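Local structure of putative hydrogenase (Pyrococcus furiosus, 3LYU) at residues Glu63-Lys66 / Arg70-Val73; Pro77-Pro80 / Ala86-Lys89. The protein probably acts as an oxidoreductase that carries electrons by way of a flavin and a [2Fe-2S] cluster, the crystallised chain being one alpha-beta domain of it. All coordinates share one frame; numbering follows the deposited sequence.

Interaction 1: Glu63-Lys66 / Arg70-Val73; sequences ELEK and RHIV
Leu64 and His71 face each other where the short helix 61-65 leads back into strand 70-76, the second half of a beta-alpha-beta unit that begins with strand 46-54. Leu64 lies against the imidazole, with CD2 above the middle of one face in a CH-pi contact; the carbon sits 10° off the ring normal. The rest of the isobutyl group follows the same face, and CD1 comes 3.6 Å from CE1 of His71. The torsion of Leu64 explains this posture: chi1 of 76° holds CG between its own backbone N and carbonyl carbon, which carries the branch off the helix and over the ring face.

The CB of His71 is directed from the strand toward the helix. With CG opposite its backbone N (chi1 172°), the imidazole presents this face to Leu64, and a hydrogen bond between ND1 of His71 and OG1 of Thr49, on the adjoining strand 46-54, limits its rotation. The ring is thus covered by a hydrocarbon on one face and held by a hydroxyl at one nitrogen.

Glu65 approaches differently, at the rim of the ring rather than over it. Its aliphatic part does the touching, and its carboxylate stands nearly perpendicular to the imidazole plane, with OE2 5.8 Å from NE2 of His71. That carboxylate is engaged instead in a salt bridge with Lys61, one helical turn earlier. What Glu65 gives to the strand is methylene packing: its CG rests 3.7 Å from CB of His71.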
ATOM      1  N   GLU B  63     -31.288  10.859  -5.517  1.00 51.08           N
ATOM      2  CA  GLU B  63     -30.456  10.895  -4.322  1.00 50.41           C
ATOM      3  C   GLU B  63     -29.244  11.804  -4.365  1.00 50.61           C
ATOM      4  O   GLU B  63     -29.003  12.539  -3.417  1.00 50.64           O
ATOM      5  CB  GLU B  63     -29.978   9.479  -3.968  1.00 52.04           C
ATOM      6  CG  GLU B  63     -31.054   8.506  -3.484  1.00 50.49           C
ATOM      7  CD  GLU B  63     -31.925   7.945  -4.599  1.00 54.05           C
ATOM      8  OE1 GLU B  63     -32.758   7.056  -4.314  1.00 51.22           O
ATOM      9  OE2 GLU B  63     -31.785   8.385  -5.755  1.00 56.35           O
ATOM     10  N   LEU B  64     -28.472  11.755  -5.446  1.00 51.60           N
ATOM     11  CA  LEU B  64     -27.278  12.585  -5.509  1.00 53.06           C
ATOM     12  C   LEU B  64     -27.455  13.967  -6.137  1.00 53.71           C
ATOM     13  O   LEU B  64     -26.506  14.744  -6.217  1.00 54.43           O
ATOM     14  CB  LEU B  64     -26.114  11.815  -6.163  1.00 55.24           C
ATOM     15  CG  LEU B  64     -25.967  11.534  -7.654  1.00 57.11           C
ATOM     16  CD1 LEU B  64     -24.886  10.493  -7.841  1.00 52.75           C
ATOM     17  CD2 LEU B  64     -27.259  11.033  -8.231  1.00 57.97           C
ATOM     18  N   GLU B  65     -28.663  14.286  -6.584  1.00 54.94           N
ATOM     19  CA  GLU B  65     -28.903  15.617  -7.122  1.00 57.75           C
ATOM     20  C   GLU B  65     -29.122  16.459  -5.876  1.00 55.93           C
ATOM     21  O   GLU B  65     -28.872  17.659  -5.861  1.00 58.77           O
ATOM     22  CB  GLU B  65     -30.167  15.652  -7.976  1.00 61.23           C
ATOM     23  CG  GLU B  65     -30.063  14.937  -9.316  1.00 67.03           C
ATOM     24  CD  GLU B  65     -31.326  15.093 -10.158  1.00 68.04           C
ATOM     25  OE1 GLU B  65     -32.432  14.831  -9.631  1.00 71.03           O
ATOM     26  OE2 GLU B  65     -31.210  15.471 -11.343  1.00 71.28           O
ATOM     27  N   LYS B  66     -29.587  15.790  -4.828  1.00 54.89           N
ATOM     28  CA  LYS B  66     -29.872  16.410  -3.544  1.00 53.03           C
ATOM     29  C   LYS B  66     -28.643  16.448  -2.632  1.00 49.09           C
ATOM     30  O   LYS B  66     -28.621  17.176  -1.653  1.00 49.61           O
ATOM     31  CB  LYS B  66     -31.004  15.636  -2.864  1.00 54.94           C
ATOM     32  CG  LYS B  66     -31.522  16.251  -1.581  1.00 59.40           C
ATOM     33  CD  LYS B  66     -32.756  15.512  -1.086  1.00 60.49           C
ATOM     34  CE  LYS B  66     -33.364  16.202   0.123  1.00 63.84           C
ATOM     35  NZ  LYS B  66     -34.609  15.515   0.580  1.00 58.89           N
ATOM     36  N   ARG B  70     -24.324  19.719  -8.282  1.00 47.85           N
ATOM     37  CA  ARG B  70     -24.877  19.327  -9.578  1.00 45.39           C
ATOM     38  C   ARG B  70     -24.608  17.871  -9.974  1.00 43.07           C
ATOM     39  O   ARG B  70     -23.472  17.395  -9.917  1.00 46.09           O
ATOM     40  CB  ARG B  70     -24.320  20.234 -10.668  1.00 48.98           C
ATOM     41  CG  ARG B  70     -24.920  19.985 -12.020  1.00 52.03           C
ATOM     42  CD  ARG B  70     -23.853  20.063 -13.076  1.00 54.73           C
ATOM     43  NE  ARG B  70     -23.134  21.281 -13.093  1.00 57.03           N
ATOM     44  CZ  ARG B  70     -21.851  21.621 -13.042  1.00 59.33           C
ATOM     45  NH1 ARG B  70     -21.688  22.924 -13.108  1.00 62.90           N
ATOM     46  NH2 ARG B  70     -20.789  20.832 -12.922  1.00 62.35           N
ATOM     47  N   HIS B  71     -25.655  17.173 -10.388  1.00 39.72           N
ATOM     48  CA  HIS B  71     -25.513  15.793 -10.819  1.00 41.35           C
ATOM     49  C   HIS B  71     -25.855  15.640 -12.295  1.00 43.07           C
ATOM     50  O   HIS B  71     -26.952  15.982 -12.717  1.00 41.53           O
ATOM     51  CB  HIS B  71     -26.416  14.870 -10.003  1.00 44.28           C
ATOM     52  CG  HIS B  71     -26.452  13.466 -10.526  1.00 38.24           C
ATOM     53  ND1 HIS B  71     -25.314  12.703 -10.688  1.00 39.32           N
ATOM     54  CD2 HIS B  71     -27.480  12.707 -10.974  1.00 38.27           C
ATOM     55  CE1 HIS B  71     -25.639  11.536 -11.215  1.00 32.67           C
ATOM     56  NE2 HIS B  71     -26.948  11.513 -11.399  1.00 31.88           N
ATOM     57  N   ILE B  72     -24.919  15.108 -13.075  1.00 43.55           N
ATOM     58  CA  ILE B  72     -25.128  14.914 -14.513  1.00 43.97           C
ATOM     59  C   ILE B  72     -25.295  13.447 -14.893  1.00 42.96           C
ATOM     60  O   ILE B  72     -24.534  12.591 -14.438  1.00 42.52           O
ATOM     61  CB  ILE B  72     -23.937  15.475 -15.345  1.00 41.88           C
ATOM     62  CG1 ILE B  72     -23.650  16.929 -14.953  1.00 41.03           C
ATOM     63  CG2 ILE B  72     -24.241  15.346 -16.837  1.00 35.83           C
ATOM     64  CD1 ILE B  72     -24.869  17.842 -14.991  1.00 46.00           C
ATOM     65  N   VAL B  73     -26.284  13.161 -15.734  1.00 43.17           N
ATOM     66  CA  VAL B  73     -26.513  11.791 -16.179  1.00 45.68           C
ATOM     67  C   VAL B  73     -26.480  11.772 -17.703  1.00 45.64           C
ATOM     68  O   VAL B  73     -27.166  12.555 -18.355  1.00 41.07           O
ATOM     69  CB  VAL B  73     -27.896  11.228 -15.686  1.00 45.23           C
ATOM     70  CG1 VAL B  73     -28.017   9.743 -16.044  1.00 44.91           C
ATOM     71  CG2 VAL B  73     -28.043  11.405 -14.184  1.00 47.71           C
TER

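Interaction 2: Pro77-Pro80 / Ala86-Lys89; sequences PLNP and ANMK
The side-chain amide of Asn87 is the flat group around which this contact is built. Leu78 stands over one of its faces, with CD2 4.3 Å from ND2 of Asn87, while the backbone N and O of Asn79 lie beyond the end of the amide but out of its plane, on the Leu78 side, the N clearly more than the O. CB of Asn79 adds to the edge, close to the amide plane, at 3.3 Å from Asn87 ND2 as modelled.

The two segments belong to a strand-loop-helix connection: residues 77-80 lie in the loop that follows strand 70-76, and Asn87 lies near the start of helix 84-104, which takes the chain across toward strand 110-114. From the helix, Asn87 reaches toward the loop with CG on the side opposite its carbonyl carbon (chi1 -65°), and this brings the amide to the peptide groups flanking Asn79. Leu78 comes to the contact through the end of its extended side chain, which also packs on Phe54 and Pro56. Phe54, at the end of strand 46-54, touches Asn87 as well, and Gln82 from the loop lies beside it. On the next helical residue, Met88, present as selenomethionine, packs against Thr28 of a neighbouring subunit, which places this part of the helix at a subunit contact.

In the model Asn87 ND2 is 3.0 Å from Asn79 N and 2.9 Å from Asn79 O, and OD1 of Asn87 is likewise 3.0 Å from Asn79 O. The oxygen and nitrogen of this amide are probably interchanged. Turned over, the amide oxygen would lie near the N-H of Asn79 and might accept from it; the carbonyl of Asn79 sits close to both ends of the amide, so its pairing stays undecided. The contact is thus a polar meeting of a buried amide with a loop backbone, whose bonding cannot be settled in detail.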
ATOM      1  N   PRO B  77     -27.869   4.829 -25.283  1.00 55.39           N
ATOM      2  CA  PRO B  77     -28.811   3.802 -25.746  1.00 55.59           C
ATOM      3  C   PRO B  77     -28.179   2.419 -25.905  1.00 58.55           C
ATOM      4  O   PRO B  77     -27.174   2.257 -26.602  1.00 59.09           O
ATOM      5  CB  PRO B  77     -29.302   4.369 -27.069  1.00 53.77           C
ATOM      6  CG  PRO B  77     -28.094   5.106 -27.571  1.00 55.10           C
ATOM      7  CD  PRO B  77     -27.636   5.834 -26.338  1.00 53.01           C
ATOM      8  N   LEU B  78     -28.778   1.420 -25.265  1.00 58.83           N
ATOM      9  CA  LEU B  78     -28.254   0.062 -25.330  1.00 58.63           C
ATOM     10  C   LEU B  78     -28.729  -0.660 -26.583  1.00 58.29           C
ATOM     11  O   LEU B  78     -29.808  -1.247 -26.583  1.00 57.75           O
ATOM     12  CB  LEU B  78     -28.682  -0.736 -24.087  1.00 57.10           C
ATOM     13  CG  LEU B  78     -27.813  -1.925 -23.638  1.00 58.92           C
ATOM     14  CD1 LEU B  78     -28.460  -2.572 -22.427  1.00 58.96           C
ATOM     15  CD2 LEU B  78     -27.648  -2.943 -24.752  1.00 56.57           C
ATOM     16  N   ASN B  79     -27.927  -0.613 -27.645  1.00 59.01           N
ATOM     17  CA  ASN B  79     -28.257  -1.289 -28.899  1.00 60.87           C
ATOM     18  C   ASN B  79     -28.067  -2.814 -28.753  1.00 63.02           C
ATOM     19  O   ASN B  79     -26.935  -3.310 -28.696  1.00 63.91           O
ATOM     20  CB  ASN B  79     -27.366  -0.763 -30.027  1.00 57.70           C
ATOM     21  CG  ASN B  79     -27.764  -1.313 -31.387  1.00 60.45           C
ATOM     22  OD1 ASN B  79     -27.049  -1.137 -32.383  1.00 59.54           O
ATOM     23  ND2 ASN B  79     -28.922  -1.982 -31.438  1.00 58.88           N
ATOM     24  N   PRO B  80     -29.177  -3.578 -28.712  1.00 63.17           N
ATOM     25  CA  PRO B  80     -29.156  -5.038 -28.566  1.00 64.65           C
ATOM     26  C   PRO B  80     -28.827  -5.807 -29.842  1.00 64.11           C
ATOM     27  O   PRO B  80     -28.949  -7.029 -29.888  1.00 63.88           O
ATOM     28  CB  PRO B  80     -30.566  -5.337 -28.078  1.00 66.52           C
ATOM     29  CG  PRO B  80     -31.373  -4.389 -28.912  1.00 66.91           C
ATOM     30  CD  PRO B  80     -30.566  -3.093 -28.837  1.00 64.65           C
ATOM     31  N   ALA B  86     -19.243  -3.548 -28.546  1.00 48.27           N
ATOM     32  CA  ALA B  86     -19.568  -2.472 -29.457  1.00 50.12           C
ATOM     33  C   ALA B  86     -20.357  -1.386 -28.746  1.00 49.76           C
ATOM     34  O   ALA B  86     -20.235  -0.213 -29.087  1.00 48.52           O
ATOM     35  CB  ALA B  86     -20.366  -3.012 -30.621  1.00 51.02           C
ATOM     36  N   ASN B  87     -21.160  -1.783 -27.759  1.00 48.36           N
ATOM     37  CA  ASN B  87     -21.985  -0.846 -26.987  1.00 49.52           C
ATOM     38  C   ASN B  87     -21.213  -0.071 -25.923  1.00 48.69           C
ATOM     39  O   ASN B  87     -21.503   1.097 -25.671  1.00 50.04           O
ATOM     40  CB  ASN B  87     -23.150  -1.582 -26.313  1.00 47.13           C
ATOM     41  CG  ASN B  87     -24.134  -2.157 -27.312  1.00 47.83           C
ATOM     42  OD1 ASN B  87     -24.084  -3.340 -27.639  1.00 44.42           O
ATOM     43  ND2 ASN B  87     -25.029  -1.314 -27.816  1.00 52.23           N
HETATM   44  N   MSE B  88     -20.245  -0.725 -25.294  1.00 46.40           N
HETATM   45  CA  MSE B  88     -19.451  -0.075 -24.269  1.00 46.56           C
HETATM   46  C   MSE B  88     -18.619   1.010 -24.913  1.00 46.56           C
HETATM   47  O   MSE B  88     -18.312   2.025 -24.291  1.00 47.02           O
HETATM   48  CB  MSE B  88     -18.535  -1.084 -23.601  1.00 48.02           C
HETATM   49  CG  MSE B  88     -19.275  -2.203 -22.893  1.00 51.71           C
HETATM   50 SE   MSE B  88     -18.081  -3.320 -21.873  1.00 52.86          SE
HETATM   51  CE  MSE B  88     -17.522  -2.067 -20.533  1.00 55.89           C
ATOM     52  N   LYS B  89     -18.255   0.777 -26.171  1.00 47.34           N
ATOM     53  CA  LYS B  89     -17.456   1.716 -26.944  1.00 46.90           C
ATOM     54  C   LYS B  89     -18.179   3.061 -27.011  1.00 47.03           C
ATOM     55  O   LYS B  89     -17.549   4.119 -27.025  1.00 45.98           O
ATOM     56  CB  LYS B  89     -17.230   1.149 -28.345  1.00 51.84           C
ATOM     57  CG  LYS B  89     -16.237   1.902 -29.211  1.00 58.38           C
ATOM     58  CD  LYS B  89     -14.805   1.733 -28.740  1.00 56.34           C
ATOM     59  CE  LYS B  89     -14.503   2.607 -27.528  1.00 58.23           C
ATOM     60  NZ  LYS B  89     -13.093   2.459 -27.055  1.00 58.78           N
TER

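In the fold
Both contacts lie along one continuous run of chain. Interaction 1 closes first, at the start of strand 70-76, an outermost strand of the five-stranded parallel sheet within this chain; interaction 2 opens just beyond the far end of that strand, where a loop turns into helix 84-104. Their centres are 24 Å apart and they do not touch; strand 70-76 runs from one to the other. Interaction 1 packs the preceding helix on the sheet, near the body of the domain, and interaction 2 brings the loop against the start of helix 84-104 at the periphery. The strand order 3-2-1-4-5 is consistent with the nucleotide-binding domain of ferredoxin reductase-like proteins.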